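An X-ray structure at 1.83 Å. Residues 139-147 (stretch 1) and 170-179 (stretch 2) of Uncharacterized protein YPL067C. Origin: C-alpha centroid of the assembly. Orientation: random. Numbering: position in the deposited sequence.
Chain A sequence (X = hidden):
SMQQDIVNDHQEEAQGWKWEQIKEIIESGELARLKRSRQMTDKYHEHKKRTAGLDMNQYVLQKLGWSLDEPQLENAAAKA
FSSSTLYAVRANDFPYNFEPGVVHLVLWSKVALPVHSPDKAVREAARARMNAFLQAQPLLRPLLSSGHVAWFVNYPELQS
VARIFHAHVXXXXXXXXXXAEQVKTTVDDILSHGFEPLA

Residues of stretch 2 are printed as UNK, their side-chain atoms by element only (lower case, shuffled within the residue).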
# COMPACT_ATOMS: atom_id res chain seq x y z
N LEU A 139 14.87 -4.99 -1.23
CA LEU A 139 14.78 -3.70 -1.90
C LEU A 139 14.45 -2.57 -0.93
O LEU A 139 14.64 -1.41 -1.29
CB LEU A 139 13.75 -3.75 -3.03
CG LEU A 139 14.04 -4.70 -4.20
CD1 LEU A 139 12.81 -4.79 -5.08
CD2 LEU A 139 15.22 -4.23 -5.02
N LEU A 140 14.01 -2.87 0.28
CA LEU A 140 13.71 -1.85 1.30
C LEU A 140 14.77 -1.77 2.39
O LEU A 140 14.61 -0.99 3.35
CB LEU A 140 12.34 -2.13 1.94
CG LEU A 140 11.14 -2.22 0.98
CD1 LEU A 140 9.87 -2.43 1.73
CD2 LEU A 140 11.05 -0.95 0.13
N ARG A 141 15.85 -2.57 2.30
CA ARG A 141 16.77 -2.74 3.43
C ARG A 141 17.20 -1.41 4.05
O ARG A 141 17.05 -1.22 5.26
CB ARG A 141 17.99 -3.54 2.97
CG ARG A 141 19.12 -3.65 4.00
CD ARG A 141 20.41 -4.12 3.34
NE ARG A 141 20.78 -3.31 2.18
CZ ARG A 141 21.45 -2.16 2.23
NH1 ARG A 141 21.84 -1.67 3.40
NH2 ARG A 141 21.72 -1.50 1.11
N PRO A 142 17.80 -0.49 3.30
CA PRO A 142 18.33 0.70 3.98
C PRO A 142 17.22 1.58 4.52
O PRO A 142 17.38 2.15 5.61
CB PRO A 142 19.17 1.38 2.91
CG PRO A 142 18.61 0.99 1.68
CD PRO A 142 18.02 -0.42 1.85
N LEU A 143 16.07 1.61 3.84
CA LEU A 143 14.91 2.35 4.36
C LEU A 143 14.40 1.76 5.66
O LEU A 143 14.11 2.48 6.62
CB LEU A 143 13.79 2.34 3.32
CG LEU A 143 14.12 3.03 1.99
CD1 LEU A 143 12.97 2.83 1.00
CD2 LEU A 143 14.39 4.48 2.18
N LEU A 144 14.30 0.43 5.72
CA LEU A 144 13.90 -0.19 6.98
C LEU A 144 14.91 0.16 8.07
O LEU A 144 14.52 0.49 9.20
CB LEU A 144 13.81 -1.69 6.82
CG LEU A 144 12.72 -2.13 5.85
CD1 LEU A 144 12.99 -3.54 5.33
CD2 LEU A 144 11.36 -2.05 6.57
N SER A 145 16.20 0.09 7.73
CA SER A 145 17.22 0.36 8.73
C SER A 145 17.06 1.78 9.26
O SER A 145 17.31 2.03 10.44
CB SER A 145 18.63 0.17 8.16
OG SER A 145 18.81 -1.12 7.63
N SER A 146 16.59 2.69 8.40
CA SER A 146 16.38 4.10 8.76
C SER A 146 15.04 4.41 9.44
O SER A 146 14.84 5.55 9.85
CB SER A 146 16.48 4.93 7.48
OG SER A 146 17.75 4.76 6.85
N GLY A 147 14.12 3.46 9.57
CA GLY A 147 12.78 3.80 10.02
C GLY A 147 11.95 4.53 8.98
O GLY A 147 11.03 5.27 9.33
N UNK A 170 4.34 3.53 2.53
CA UNK A 170 5.05 4.79 2.36
C UNK A 170 6.53 4.54 2.53
O UNK A 170 6.94 3.89 3.50
c UNK A 170 4.60 5.82 3.40
c UNK A 170 3.09 6.05 3.50
c UNK A 170 2.81 7.18 4.47
c UNK A 170 2.48 6.37 2.17
N UNK A 171 7.33 5.12 1.62
CA UNK A 171 8.77 4.99 1.65
C UNK A 171 9.34 6.39 1.69
O UNK A 171 8.96 7.21 0.85
c UNK A 171 9.42 2.36 -1.15
c UNK A 171 9.30 4.29 0.40
c UNK A 171 8.84 2.00 1.26
c UNK A 171 8.73 2.92 0.06
N UNK A 172 10.23 6.67 2.64
CA UNK A 172 10.79 8.01 2.76
C UNK A 172 12.22 8.02 2.22
O UNK A 172 13.09 7.30 2.73
c UNK A 172 11.73 10.40 5.57
c UNK A 172 10.74 8.51 4.20
c UNK A 172 11.16 9.98 4.38
c UNK A 172 11.84 12.66 4.77
c UNK A 172 10.91 10.94 3.40
c UNK A 172 11.27 12.26 3.59
c UNK A 172 12.07 11.73 5.77
N UNK A 173 12.45 8.88 1.22
CA UNK A 173 13.76 9.13 0.64
C UNK A 173 14.10 10.59 0.94
O UNK A 173 13.75 11.47 0.15
c UNK A 173 14.07 5.27 -1.87
c UNK A 173 13.75 8.88 -0.87
c UNK A 173 12.09 7.12 -1.51
c UNK A 173 11.78 5.86 -1.93
c UNK A 173 13.40 7.47 -1.27
c UNK A 173 14.37 6.52 -1.46
c UNK A 173 12.74 4.92 -2.09
N UNK A 174 14.75 10.90 2.06
CA UNK A 174 15.05 12.31 2.37
C UNK A 174 15.84 12.98 1.25
O UNK A 174 16.68 12.37 0.60
c UNK A 174 15.86 12.22 3.67
c UNK A 174 15.30 9.98 3.06
c UNK A 174 15.48 10.87 4.27
N UNK A 175 15.53 14.25 1.03
CA UNK A 175 16.17 14.99 -0.06
C UNK A 175 17.68 15.13 0.15
O UNK A 175 18.44 15.26 -0.82
n UNK A 175 11.19 15.42 -4.26
c UNK A 175 12.34 15.19 -3.65
c UNK A 175 14.30 16.09 -2.42
n UNK A 175 13.03 16.21 -3.13
n UNK A 175 12.79 13.93 -3.57
c UNK A 175 15.49 16.35 -0.20
c UNK A 175 14.14 16.31 -0.92
N UNK A 176 18.13 15.12 1.40
CA UNK A 176 19.57 15.22 1.63
C UNK A 176 20.27 13.88 1.45
O UNK A 176 21.50 13.83 1.53
o UNK A 176 17.87 14.20 5.71
c UNK A 176 19.60 14.91 4.23
c UNK A 176 19.85 15.82 3.03
c UNK A 176 18.12 14.80 4.64
o UNK A 176 17.23 15.33 3.91
N UNK A 177 19.53 12.82 1.15
CA UNK A 177 20.09 11.48 0.97
C UNK A 177 19.83 10.89 -0.41
O UNK A 177 20.66 10.10 -0.89
n UNK A 177 19.36 8.99 4.68
c UNK A 177 18.88 8.32 5.73
c UNK A 177 19.53 10.54 2.04
n UNK A 177 19.03 7.01 5.80
c UNK A 177 20.09 10.92 3.39
c UNK A 177 19.26 10.44 4.53
n UNK A 177 18.22 8.97 6.69
N UNK A 178 18.77 11.32 -1.09
CA UNK A 178 18.44 10.84 -2.43
C UNK A 178 18.02 12.02 -3.29
O UNK A 178 17.19 12.82 -2.87
c UNK A 178 17.93 7.39 -2.30
c UNK A 178 17.61 7.27 0.46
c UNK A 178 17.38 8.46 -0.24
c UNK A 178 18.16 6.18 -1.63
c UNK A 178 18.00 6.13 -0.25
o UNK A 178 18.24 4.94 0.41
c UNK A 178 17.27 9.83 -2.36
c UNK A 178 17.55 8.54 -1.62
N UNK A 179 18.62 12.14 -4.48
CA UNK A 179 18.09 13.05 -5.49
C UNK A 179 16.74 12.56 -5.98
O UNK A 179 16.44 11.36 -5.94
c UNK A 179 19.02 13.14 -6.69
o UNK A 179 18.99 11.91 -7.39

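Position 170 carries four side-chain carbons that fork at the second, with no heteroatom. The residue lies in the strand and is buried, and its side chain is out of reach of stretch 1. The fork beyond CB identifies Leu170.

At position 171 there are again four carbons, forked at the second. The CA-to-CB bond points sideways, yet the end of the side chain comes nearer to stretch 1, and one terminal methyl lies against that of Leu140. CB itself lies 4.0 Å from Leu143 CD1. This is Leu171, and the methyl pair is Leu171 CD2 and Leu140 CD2, 3.9 Å apart.

Position 172 has one carbon followed by a ring of six carbons, all without a polar atom. The ring leads away from stretch 1, and the contact is made instead by the backbone, whose O lies 3.2 Å from Leu143 CD2. An unsubstituted six-membered ring on a single carbon makes this Phe172, the last residue of the strand segment.

Position 173 shows the same composition, one carbon and a six-carbon ring, but here the end of the side chain comes nearer to the helix. The tip of the ring meets a methyl of Leu143, and the other methyl of that leucine lies over one ring face. The residue is Phe173; its CZ is 3.7 Å from Leu143 CD1.

At position 174 three carbons close a ring onto the backbone N, which defines Pro174. It does not touch stretch 1, but its O accepts bonds from the backbone N atoms of positions 177 and 178, holding the turn that follows.

Position 175 has three carbons, a nitrogen, and a carbon bearing two further nitrogens: a guanidinium, hence Arg175. It is exposed and its side chain is out of reach of stretch 1.

Position 176 has three carbons, the third carrying two oxygens. The carboxylate at that length gives Glu176, also exposed and without a partner on the helix.

Position 177 repeats the guanidinium pattern, three carbons, a nitrogen and a carbon with two nitrogens, but its CA-to-CB bond points toward stretch 1 and a terminal nitrogen reaches the hydroxyl of Ser146. This is Arg177; NH2 donates to Ser146 OG at 2.8 Å.

Position 178 has one carbon and a six-carbon ring bearing one oxygen, a phenol. The oxygen approaches Pro142 and Leu143. This is Tyr178, with OH 4.2 Å from Pro142 CG and 4.3 Å from Leu143 CD2.

Position 179 has one carbon and one oxygen, Ser179. It is far from stretch 1, and its side chain caps a backbone N just past the stretch.

The contact centres on Leu143, whose m,t side chain points toward stretch 2 and packs among Leu171, Phe172 O, Phe173 and Tyr178. Leu140 extends this apolar patch. At the exposed margin, Ser146 OG donates to Pro142 O at 2.9 Å while accepting from Arg177 NH2, so one hydroxyl links the helix backbone to the guanidinium.

Stretch 2 (170-179) LLFFPRERYS
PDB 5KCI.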